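Local coordinates for protein formate dehydrogenase subunit beta (Desulfovibrio gigas, PDB 1H0H) that serves as the electron-transfer subunit of formate dehydrogenase, carrying three [4Fe-4S] clusters for the reversible two-electron oxidation of formate to carbon dioxide, at residues Val6-Cys11 with Val197-Ala202; Arg15-Ala20 with Lys50-His55; Leu66-Gln71 with Lys206-Tyr211. All coordinates share one frame; numbering follows the deposited sequence.

Interaction 1 (Val6-Cys11 with Val197-Ala202); sequences VDTTRC and VIFLTA. With SF4 (iron/sulfur cluster), chain L.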
loop_
_atom_site.group_PDB
_atom_site.type_symbol
_atom_site.label_atom_id
_atom_site.label_comp_id
_atom_site.label_asym_id
_atom_site.label_seq_id
_atom_site.Cartn_x
_atom_site.Cartn_y
_atom_site.Cartn_z
ATOM N N VAL B 6 -3.771 15.370 -26.300
ATOM C CA VAL B 6 -4.272 15.005 -24.979
ATOM C C VAL B 6 -5.475 14.074 -25.128
ATOM O O VAL B 6 -6.544 14.478 -25.589
ATOM C CB VAL B 6 -4.673 16.254 -24.180
ATOM C CG1 VAL B 6 -5.021 15.880 -22.746
ATOM C CG2 VAL B 6 -3.558 17.329 -24.228
ATOM N N ASP B 7 -5.298 12.811 -24.764
ATOM C CA ASP B 7 -6.371 11.846 -24.896
ATOM C C ASP B 7 -7.084 11.758 -23.558
ATOM O O ASP B 7 -6.633 11.020 -22.685
ATOM C CB ASP B 7 -5.787 10.492 -25.303
ATOM C CG ASP B 7 -6.834 9.442 -25.529
ATOM O OD1 ASP B 7 -8.028 9.704 -25.277
ATOM O OD2 ASP B 7 -6.548 8.305 -25.954
ATOM N N THR B 8 -8.173 12.519 -23.379
ATOM C CA THR B 8 -8.902 12.503 -22.101
ATOM C C THR B 8 -9.464 11.130 -21.763
ATOM O O THR B 8 -9.730 10.831 -20.588
ATOM C CB THR B 8 -10.047 13.546 -22.058
ATOM O OG1 THR B 8 -11.062 13.184 -23.006
ATOM C CG2 THR B 8 -9.562 14.932 -22.491
ATOM N N THR B 9 -9.604 10.256 -22.752
ATOM C CA THR B 9 -10.154 8.949 -22.431
ATOM C C THR B 9 -9.159 8.108 -21.620
ATOM O O THR B 9 -9.528 7.077 -21.087
ATOM C CB THR B 9 -10.609 8.150 -23.673
ATOM O OG1 THR B 9 -9.467 7.688 -24.434
ATOM C CG2 THR B 9 -11.418 9.014 -24.624
ATOM N N ARG B 10 -7.902 8.536 -21.562
ATOM C CA ARG B 10 -6.913 7.803 -20.775
ATOM C C ARG B 10 -6.547 8.481 -19.449
ATOM O O ARG B 10 -5.768 7.922 -18.678
ATOM C CB ARG B 10 -5.628 7.565 -21.579
ATOM C CG ARG B 10 -5.826 6.810 -22.876
ATOM C CD ARG B 10 -4.535 6.547 -23.606
ATOM N NE ARG B 10 -3.679 5.605 -22.895
ATOM C CZ ARG B 10 -3.684 4.304 -23.156
ATOM N NH1 ARG B 10 -4.513 3.851 -24.088
ATOM N NH2 ARG B 10 -2.873 3.457 -22.497
ATOM N N CYS B 11 -7.095 9.655 -19.173
ATOM C CA CYS B 11 -6.744 10.401 -17.951
ATOM C C CYS B 11 -7.450 9.846 -16.718
ATOM O O CYS B 11 -8.656 9.630 -16.720
ATOM C CB CYS B 11 -7.093 11.893 -18.150
ATOM S SG CYS B 11 -6.878 12.980 -16.718
ATOM N N VAL B 197 -2.326 22.287 -28.941
ATOM C CA VAL B 197 -2.692 21.330 -27.915
ATOM C C VAL B 197 -4.043 20.743 -28.313
ATOM O O VAL B 197 -5.092 21.391 -28.145
ATOM C CB VAL B 197 -2.762 21.986 -26.512
ATOM C CG1 VAL B 197 -3.146 20.951 -25.450
ATOM C CG2 VAL B 197 -1.425 22.599 -26.130
ATOM N N ILE B 198 -4.030 19.516 -28.836
ATOM C CA ILE B 198 -5.249 18.909 -29.352
ATOM C C ILE B 198 -5.906 17.905 -28.379
ATOM O O ILE B 198 -5.336 16.840 -28.124
ATOM C CB ILE B 198 -4.994 18.201 -30.700
ATOM C CG1 ILE B 198 -4.337 19.141 -31.721
ATOM C CG2 ILE B 198 -6.336 17.631 -31.249
ATOM C CD1 ILE B 198 -3.807 18.423 -32.995
ATOM N N PHE B 199 -7.077 18.245 -27.831
ATOM C CA PHE B 199 -7.805 17.324 -26.944
ATOM C C PHE B 199 -8.800 16.429 -27.688
ATOM O O PHE B 199 -9.539 16.900 -28.574
ATOM C CB PHE B 199 -8.614 18.053 -25.886
ATOM C CG PHE B 199 -7.804 18.850 -24.921
ATOM C CD1 PHE B 199 -7.392 20.125 -25.251
ATOM C CD2 PHE B 199 -7.513 18.348 -23.648
ATOM C CE1 PHE B 199 -6.700 20.877 -24.354
ATOM C CE2 PHE B 199 -6.803 19.097 -22.739
ATOM C CZ PHE B 199 -6.380 20.363 -23.100
ATOM N N LEU B 200 -8.793 15.146 -27.333
ATOM C CA LEU B 200 -9.789 14.201 -27.791
ATOM C C LEU B 200 -10.774 14.038 -26.656
ATOM O O LEU B 200 -10.360 13.852 -25.503
ATOM C CB LEU B 200 -9.172 12.833 -28.111
ATOM C CG LEU B 200 -10.172 11.693 -28.366
ATOM C CD1 LEU B 200 -11.046 11.991 -29.592
ATOM C CD2 LEU B 200 -9.490 10.360 -28.564
ATOM N N THR B 201 -12.060 14.161 -26.961
ATOM C CA THR B 201 -13.114 13.902 -25.986
ATOM C C THR B 201 -13.987 12.807 -26.528
ATOM O O THR B 201 -14.075 12.630 -27.746
ATOM C CB THR B 201 -13.950 15.155 -25.666
ATOM O OG1 THR B 201 -14.401 15.800 -26.875
ATOM C CG2 THR B 201 -13.108 16.176 -24.935
ATOM N N ALA B 202 -14.627 12.061 -25.631
ATOM C CA ALA B 202 -15.466 10.953 -26.041
ATOM C C ALA B 202 -16.933 11.367 -26.188
ATOM O O ALA B 202 -17.740 10.603 -26.670
ATOM C CB ALA B 202 -15.330 9.788 -25.056
HETATM FE FE1 SF4 L . -2.073 12.274 -17.148
HETATM FE FE2 SF4 L . -2.658 14.668 -15.876
HETATM FE FE3 SF4 L . -4.684 12.882 -16.435
HETATM FE FE4 SF4 L . -2.730 12.253 -14.480
HETATM S S1 SF4 L . -4.249 13.922 -14.398
HETATM S S2 SF4 L . -3.610 10.861 -16.148
HETATM S S3 SF4 L . -0.914 13.331 -15.431
HETATM S S4 SF4 L . -3.309 14.039 -17.976
#
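Two parallel strand ends pair here in the buried middle of a four-stranded mixed sheet, joining the first ferredoxin-type cluster motif to the last strand of the chain. The touching parts run 12° apart, and the register sets Val6 against Phe199 and Asp7 against Leu200. Two straight backbone bonds carry the pairing: Val6 N gives to Ile198 O at 2.8 Å, and Leu200 N returns to Val6 O at 2.9 Å, nearly along the C=O axis. After Asp7 the chain leaves the strand in a short 3-10 turn, and the backbone bond from Thr8 N to Leu200 O is already weak. The Thr8 hydroxyl takes over: with chi1 at 66° OG1 sits between its own N and carbonyl carbon, and it donates to Leu200 O at 2.7 Å, in the carbonyl plane on a lone pair. Asp7 OD1 fixes the turn as well. It accepts Thr9 N, closing an Asx turn, and also Thr9 OG1 at 2.6 Å; both donors lie above the carboxylate plane. On the face bearing Val6 and Phe199 the two side chains lie alongside each other; Val6 CG2 stands over the ring, 4.2 Å from the Phe199 ring centroid, a CH-pi contact, while Thr8 CG2 comes to the ring edge. On the other face Leu200 CD2 rests against Asp7 OD1. The turn delivers Cys11, whose SG binds FE3 of the cluster at 2.2 Å. Helix 166-180 covers the Leu200 face, its Arg176 forming a salt bridge with Asp7 OD2, and strand 62-70 lies against the opposite face, where Phe68 stacks on Phe199 and Pro69 touches Val6; strands 161-163 and 188-189 flank the pair.

Interaction 2 (Arg15-Ala20 with Lys50-His55); sequences RGCQVA and KLVRMH. With SF4 (iron/sulfur cluster), chain L.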
loop_
_atom_site.group_PDB
_atom_site.type_symbol
_atom_site.label_atom_id
_atom_site.label_comp_id
_atom_site.label_asym_id
_atom_site.label_seq_id
_atom_site.Cartn_x
_atom_site.Cartn_y
_atom_site.Cartn_z
ATOM N N ARG B 15 -3.784 13.896 -11.203
ATOM C CA ARG B 15 -3.253 15.236 -10.908
ATOM C C ARG B 15 -1.713 15.363 -10.877
ATOM O O ARG B 15 -1.136 16.359 -10.432
ATOM C CB ARG B 15 -4.003 15.919 -9.762
ATOM C CG ARG B 15 -5.379 16.400 -10.254
ATOM C CD ARG B 15 -6.055 17.408 -9.343
ATOM N NE ARG B 15 -6.697 16.729 -8.227
ATOM C CZ ARG B 15 -7.690 17.239 -7.541
ATOM N NH1 ARG B 15 -8.149 18.466 -7.856
ATOM N NH2 ARG B 15 -8.217 16.544 -6.531
ATOM N N GLY B 16 -1.035 14.350 -11.390
ATOM C CA GLY B 16 0.409 14.446 -11.566
ATOM C C GLY B 16 0.826 15.660 -12.427
ATOM O O GLY B 16 1.751 16.381 -12.058
ATOM N N CYS B 17 0.138 15.880 -13.553
ATOM C CA CYS B 17 0.446 17.002 -14.445
ATOM C C CYS B 17 0.255 18.364 -13.747
ATOM O O CYS B 17 1.089 19.277 -13.895
ATOM C CB CYS B 17 -0.429 16.949 -15.726
ATOM S SG CYS B 17 -2.207 16.843 -15.410
ATOM N N GLN B 18 -0.840 18.500 -13.011
ATOM C CA GLN B 18 -1.153 19.758 -12.323
ATOM C C GLN B 18 -0.038 20.120 -11.368
ATOM O O GLN B 18 0.469 21.241 -11.404
ATOM C CB GLN B 18 -2.507 19.670 -11.598
ATOM C CG GLN B 18 -2.939 20.916 -10.861
ATOM C CD GLN B 18 -4.369 20.839 -10.348
ATOM O OE1 GLN B 18 -5.302 20.473 -11.079
ATOM N NE2 GLN B 18 -4.537 21.169 -9.098
ATOM N N VAL B 19 0.359 19.159 -10.543
ATOM C CA VAL B 19 1.463 19.353 -9.599
ATOM C C VAL B 19 2.807 19.521 -10.323
ATOM O O VAL B 19 3.581 20.429 -10.017
ATOM C CB VAL B 19 1.505 18.220 -8.566
ATOM C CG1 VAL B 19 2.693 18.357 -7.625
ATOM C CG2 VAL B 19 0.195 18.256 -7.753
ATOM N N ALA B 20 3.048 18.694 -11.320
ATOM C CA ALA B 20 4.327 18.712 -12.015
ATOM C C ALA B 20 4.602 20.073 -12.650
ATOM O O ALA B 20 5.742 20.541 -12.612
ATOM C CB ALA B 20 4.402 17.589 -13.093
ATOM N N LYS B 50 -1.897 24.604 -15.413
ATOM C CA LYS B 50 -2.378 23.278 -15.788
ATOM C C LYS B 50 -3.403 22.967 -14.730
ATOM O O LYS B 50 -3.113 23.037 -13.530
ATOM C CB LYS B 50 -1.204 22.281 -15.792
ATOM C CG LYS B 50 -1.548 20.856 -16.255
ATOM C CD LYS B 50 -2.028 20.830 -17.732
ATOM C CE LYS B 50 -1.928 19.438 -18.315
ATOM N NZ LYS B 50 -2.613 19.262 -19.662
ATOM N N LEU B 51 -4.624 22.712 -15.178
ATOM C CA LEU B 51 -5.708 22.482 -14.258
ATOM C C LEU B 51 -6.547 21.277 -14.652
ATOM O O LEU B 51 -7.165 21.255 -15.718
ATOM C CB LEU B 51 -6.588 23.734 -14.208
ATOM C CG LEU B 51 -7.681 23.625 -13.161
ATOM C CD1 LEU B 51 -7.096 23.651 -11.768
ATOM C CD2 LEU B 51 -8.701 24.747 -13.359
ATOM N N VAL B 52 -6.569 20.261 -13.795
ATOM C CA VAL B 52 -7.378 19.092 -14.106
ATOM C C VAL B 52 -8.836 19.344 -13.740
ATOM O O VAL B 52 -9.218 19.408 -12.563
ATOM C CB VAL B 52 -6.832 17.788 -13.455
ATOM C CG1 VAL B 52 -7.749 16.629 -13.778
ATOM C CG2 VAL B 52 -5.397 17.505 -13.958
ATOM N N ARG B 53 -9.649 19.526 -14.771
ATOM C CA ARG B 53 -11.050 19.799 -14.568
ATOM C C ARG B 53 -11.762 18.471 -14.453
ATOM O O ARG B 53 -11.357 17.499 -15.080
ATOM C CB ARG B 53 -11.579 20.627 -15.729
ATOM C CG ARG B 53 -11.015 22.029 -15.793
ATOM C CD ARG B 53 -11.582 22.845 -16.945
ATOM N NE ARG B 53 -10.893 24.114 -17.162
ATOM C CZ ARG B 53 -11.073 25.192 -16.409
ATOM N NH1 ARG B 53 -11.904 25.154 -15.366
ATOM N NH2 ARG B 53 -10.427 26.304 -16.691
ATOM N N MET B 54 -12.790 18.409 -13.615
ATOM C CA MET B 54 -13.450 17.139 -13.340
ATOM C C MET B 54 -14.947 17.370 -13.276
ATOM O O MET B 54 -15.420 18.214 -12.485
ATOM C CB MET B 54 -12.937 16.529 -12.018
ATOM C CG MET B 54 -11.403 16.366 -11.910
ATOM S SD MET B 54 -10.806 16.039 -10.184
ATOM C CE MET B 54 -11.351 14.321 -9.924
ATOM N N HIS B 55 -15.702 16.631 -14.093
ATOM C CA HIS B 55 -17.158 16.814 -14.136
ATOM C C HIS B 55 -17.937 15.512 -14.206
ATOM O O HIS B 55 -17.765 14.694 -15.125
ATOM C CB HIS B 55 -17.576 17.710 -15.311
ATOM C CG HIS B 55 -17.173 19.140 -15.147
ATOM N ND1 HIS B 55 -16.223 19.742 -15.943
ATOM C CD2 HIS B 55 -17.562 20.081 -14.252
ATOM C CE1 HIS B 55 -16.059 20.999 -15.565
ATOM N NE2 HIS B 55 -16.864 21.232 -14.544
HETATM FE FE1 SF4 L . -2.073 12.274 -17.148
HETATM FE FE2 SF4 L . -2.658 14.668 -15.876
HETATM FE FE3 SF4 L . -4.684 12.882 -16.435
HETATM FE FE4 SF4 L . -2.730 12.253 -14.480
HETATM S S1 SF4 L . -4.249 13.922 -14.398
HETATM S S2 SF4 L . -3.610 10.861 -16.148
HETATM S S3 SF4 L . -0.914 13.331 -15.431
HETATM S S4 SF4 L . -3.309 14.039 -17.976
HETATM O O HOH W 1 -7.918 20.112 -10.288
HETATM O O HOH W 2 -0.783 23.667 -12.169
#
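Helix 16-20 and strand 51-55 run roughly antiparallel, at 149°, with their axes 7.7 Å apart at closest approach. The helix carries the third cysteine of a ferredoxin-type CxxCxxC motif, and the strand walls one side of the cluster it binds. Cys17 SG binds FE2 of the cluster at 2.3 Å, placed between its own N and carbonyl carbon by a chi1 of 54°. The same sulfur touches Val52 CG2, and Val52 CG2 in turn lies 3.8 Å from S1 of the cluster. Apolar carbon thus packs against both ligand and cluster. Beside it, the aliphatic part of Lys50 runs past Cys17, CE meeting CB, and its ammonium bonds to Pro69 O and Gln71 OE1. Arg15 crosses Val52 obliquely with its CG, then bends at chi3 so that Met54 SD lies over the centre of one guanidinium face; an acidic side chain of the neighbouring protein chain forms its salt bridge. Water 2 links Gln18 O to Lys50 O, while water 1 accepts from Arg15 NH1. Gln18 extends from the helix, CG anti to the backbone N, and its NE2 is held by Asn40 O. Its OE1 receives Val52 N at 3.0 Å, the N-H...O angle nearly straight at 169° and the donor in the plane of the Gln18 side-chain carbonyl.

Interaction 3 (Leu66-Gln71 with Lys206-Tyr211); sequences LFFPDQ and KLYHEY. With SF4 (iron/sulfur cluster), chain M.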
loop_
_atom_site.group_PDB
_atom_site.type_symbol
_atom_site.label_atom_id
_atom_site.label_comp_id
_atom_site.label_asym_id
_atom_site.label_seq_id
_atom_site.Cartn_x
_atom_site.Cartn_y
_atom_site.Cartn_z
ATOM N N LEU B 66 -15.881 12.813 -16.126
ATOM C CA LEU B 66 -15.091 13.303 -17.247
ATOM C C LEU B 66 -14.014 14.253 -16.814
ATOM O O LEU B 66 -14.273 15.213 -16.096
ATOM C CB LEU B 66 -15.982 14.003 -18.280
ATOM C CG LEU B 66 -17.158 13.158 -18.768
ATOM C CD1 LEU B 66 -17.973 13.890 -19.844
ATOM C CD2 LEU B 66 -16.674 11.793 -19.279
ATOM N N PHE B 67 -12.813 13.994 -17.300
ATOM C CA PHE B 67 -11.640 14.746 -16.916
ATOM C C PHE B 67 -11.045 15.504 -18.111
ATOM O O PHE B 67 -10.998 14.981 -19.216
ATOM C CB PHE B 67 -10.596 13.793 -16.337
ATOM C CG PHE B 67 -11.120 12.898 -15.234
ATOM C CD1 PHE B 67 -11.907 13.409 -14.222
ATOM C CD2 PHE B 67 -10.815 11.545 -15.207
ATOM C CE1 PHE B 67 -12.396 12.586 -13.214
ATOM C CE2 PHE B 67 -11.303 10.719 -14.201
ATOM C CZ PHE B 67 -12.075 11.243 -13.186
ATOM N N PHE B 68 -10.542 16.701 -17.843
ATOM C CA PHE B 68 -9.968 17.588 -18.854
ATOM C C PHE B 68 -8.787 18.347 -18.246
ATOM O O PHE B 68 -8.973 19.294 -17.480
ATOM C CB PHE B 68 -11.061 18.583 -19.282
ATOM C CG PHE B 68 -10.820 19.239 -20.598
ATOM C CD1 PHE B 68 -11.196 18.611 -21.785
ATOM C CD2 PHE B 68 -10.277 20.500 -20.663
ATOM C CE1 PHE B 68 -10.985 19.243 -23.040
ATOM C CE2 PHE B 68 -10.056 21.117 -21.895
ATOM C CZ PHE B 68 -10.414 20.492 -23.077
ATOM N N PRO B 69 -7.566 17.937 -18.559
ATOM C CA PRO B 69 -6.356 18.583 -18.005
ATOM C C PRO B 69 -6.027 19.833 -18.827
ATOM O O PRO B 69 -5.171 19.818 -19.713
ATOM C CB PRO B 69 -5.261 17.530 -18.196
ATOM C CG PRO B 69 -5.767 16.557 -19.160
ATOM C CD PRO B 69 -7.249 16.801 -19.429
ATOM N N ASP B 70 -6.692 20.921 -18.459
ATOM C CA ASP B 70 -6.713 22.158 -19.207
ATOM C C ASP B 70 -5.395 22.934 -19.127
ATOM O O ASP B 70 -4.688 22.882 -18.126
ATOM C CB ASP B 70 -7.888 22.983 -18.676
ATOM C CG ASP B 70 -8.420 23.943 -19.671
ATOM O OD1 ASP B 70 -7.857 24.045 -20.784
ATOM O OD2 ASP B 70 -9.400 24.661 -19.406
ATOM N N GLN B 71 -5.052 23.592 -20.223
ATOM C CA GLN B 71 -3.879 24.435 -20.330
ATOM C C GLN B 71 -4.061 25.231 -21.635
ATOM O O GLN B 71 -4.923 24.909 -22.452
ATOM C CB GLN B 71 -2.594 23.595 -20.420
ATOM C CG GLN B 71 -2.569 22.744 -21.675
ATOM C CD GLN B 71 -1.282 21.913 -21.875
ATOM O OE1 GLN B 71 -1.270 20.707 -21.626
ATOM N NE2 GLN B 71 -0.220 22.557 -22.356
ATOM N N LYS B 206 -18.388 20.256 -24.313
ATOM C CA LYS B 206 -18.940 21.106 -23.276
ATOM C C LYS B 206 -19.322 20.331 -22.000
ATOM O O LYS B 206 -19.578 20.922 -20.947
ATOM C CB LYS B 206 -20.090 21.948 -23.847
ATOM C CG LYS B 206 -19.597 23.093 -24.761
ATOM C CD LYS B 206 -20.759 23.865 -25.391
ATOM C CE LYS B 206 -20.286 25.021 -26.248
ATOM N NZ LYS B 206 -19.155 24.648 -27.167
ATOM N N LEU B 207 -19.356 19.014 -22.090
ATOM C CA LEU B 207 -19.588 18.185 -20.907
ATOM C C LEU B 207 -18.277 18.070 -20.131
ATOM O O LEU B 207 -18.272 17.760 -18.935
ATOM C CB LEU B 207 -20.085 16.797 -21.299
ATOM C CG LEU B 207 -21.472 16.798 -21.920
ATOM C CD1 LEU B 207 -21.836 15.439 -22.420
ATOM C CD2 LEU B 207 -22.466 17.290 -20.896
ATOM N N TYR B 208 -17.168 18.337 -20.802
ATOM C CA TYR B 208 -15.863 18.335 -20.125
ATOM C C TYR B 208 -15.528 19.713 -19.574
ATOM O O TYR B 208 -15.031 19.848 -18.448
ATOM C CB TYR B 208 -14.738 17.905 -21.064
ATOM C CG TYR B 208 -14.780 16.453 -21.493
ATOM C CD1 TYR B 208 -15.741 15.996 -22.402
ATOM C CD2 TYR B 208 -13.846 15.547 -21.011
ATOM C CE1 TYR B 208 -15.776 14.664 -22.796
ATOM C CE2 TYR B 208 -13.857 14.211 -21.420
ATOM C CZ TYR B 208 -14.822 13.772 -22.304
ATOM O OH TYR B 208 -14.837 12.435 -22.689
ATOM N N HIS B 209 -15.794 20.740 -20.368
ATOM C CA HIS B 209 -15.480 22.105 -19.957
ATOM C C HIS B 209 -16.178 23.056 -20.900
ATOM O O HIS B 209 -16.229 22.808 -22.112
ATOM C CB HIS B 209 -13.966 22.336 -19.993
ATOM C CG HIS B 209 -13.552 23.716 -19.607
ATOM N ND1 HIS B 209 -14.098 24.379 -18.532
ATOM C CD2 HIS B 209 -12.644 24.563 -20.155
ATOM C CE1 HIS B 209 -13.531 25.567 -18.418
ATOM N NE2 HIS B 209 -12.653 25.708 -19.398
ATOM N N GLU B 210 -16.751 24.116 -20.338
ATOM C CA GLU B 210 -17.549 25.062 -21.138
ATOM C C GLU B 210 -16.750 25.695 -22.256
ATOM O O GLU B 210 -17.305 26.124 -23.270
ATOM C CB GLU B 210 -18.159 26.147 -20.251
ATOM C CG GLU B 210 -17.161 26.984 -19.451
ATOM C CD GLU B 210 -17.855 27.990 -18.515
ATOM O OE1 GLU B 210 -18.981 28.459 -18.828
ATOM O OE2 GLU B 210 -17.282 28.305 -17.451
ATOM N N TYR B 211 -15.439 25.728 -22.083
ATOM C CA TYR B 211 -14.562 26.344 -23.056
ATOM C C TYR B 211 -13.627 25.346 -23.694
ATOM O O TYR B 211 -12.587 25.719 -24.215
ATOM C CB TYR B 211 -13.765 27.468 -22.414
ATOM C CG TYR B 211 -14.615 28.551 -21.783
ATOM C CD1 TYR B 211 -15.556 29.254 -22.527
ATOM C CD2 TYR B 211 -14.459 28.886 -20.446
ATOM C CE1 TYR B 211 -16.323 30.257 -21.942
ATOM C CE2 TYR B 211 -15.196 29.884 -19.864
ATOM C CZ TYR B 211 -16.130 30.566 -20.600
ATOM O OH TYR B 211 -16.875 31.565 -20.005
HETATM FE FE1 SF4 M . 4.721 22.911 -19.285
HETATM FE FE2 SF4 M . 2.455 21.355 -19.249
HETATM FE FE3 SF4 M . 2.341 23.980 -20.126
HETATM FE FE4 SF4 M . 2.717 23.402 -17.459
HETATM S S1 SF4 M . 0.894 22.862 -18.791
HETATM S S2 SF4 M . 3.829 24.929 -18.762
HETATM S S3 SF4 M . 3.926 21.552 -17.485
HETATM S S4 SF4 M . 3.571 22.382 -21.159
HETATM O O HOH W 3 -13.622 17.746 -17.188
#
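Strand 66-70 runs past a loop that coils through a helix-like turn at 206-208 lacking the usual helical hydrogen bonds; the CA atoms come closest at Leu66 and Tyr208, 5.8 Å apart. Packing dominates, with Tyr208 at its centre. Leu66 crosses the phenol at about a right angle, its CB standing 4.0 Å from the Tyr208 ring centroid, 20° off the normal, a CH-pi contact over one face; CD1 continues across that face to CE1 and on to Leu207 CB. Phe67 O lies in the ring plane at the edge, 3.4 Å from Tyr208 CD2. Beyond it, Phe68 CD1 packs on Tyr208 CB at 3.7 Å, while His209 CB sits over one face of the Phe68 ring. Asp70 OD2 approaches His209 CD2 to 3.3 Å with carboxylate and imidazole planes 68° apart, but the angle is poor for a bond to NE2; OD2 is instead in a salt bridge with Arg53, and OD1 in one with Arg73. Water 3 lies 2.8 Å from both Leu66 O and Tyr208 O, bridging the backbones. Strand 51-59 pairs with this strand in a two-stranded antiparallel sheet; strand 197-201 flanks the contact through Thr201, which touches Tyr208, and just past it Ala202 N bonds to Tyr208 OH.

All three contacts are buried, yet each uses different chemistry. Interaction 1 is backbone pairing inside the mixed sheet, interaction 2 packs a helix on a strand through one side-chain bond and waters, and interaction 3 fits a loop to a strand mainly by apolar contact. Interactions 1 and 2 meet at the same cluster, supplying two of its cysteine ligands from consecutive parts of the chain. Interactions 2 and 3 share the 51-59/62-70 hairpin and meet across it by charged and polar links, with Arg53 CZ also packing 3.2 Å from His209 CE1. Interactions 1 and 3, with centres about 9 Å apart, join where Thr8 packs against Phe67 and Tyr208.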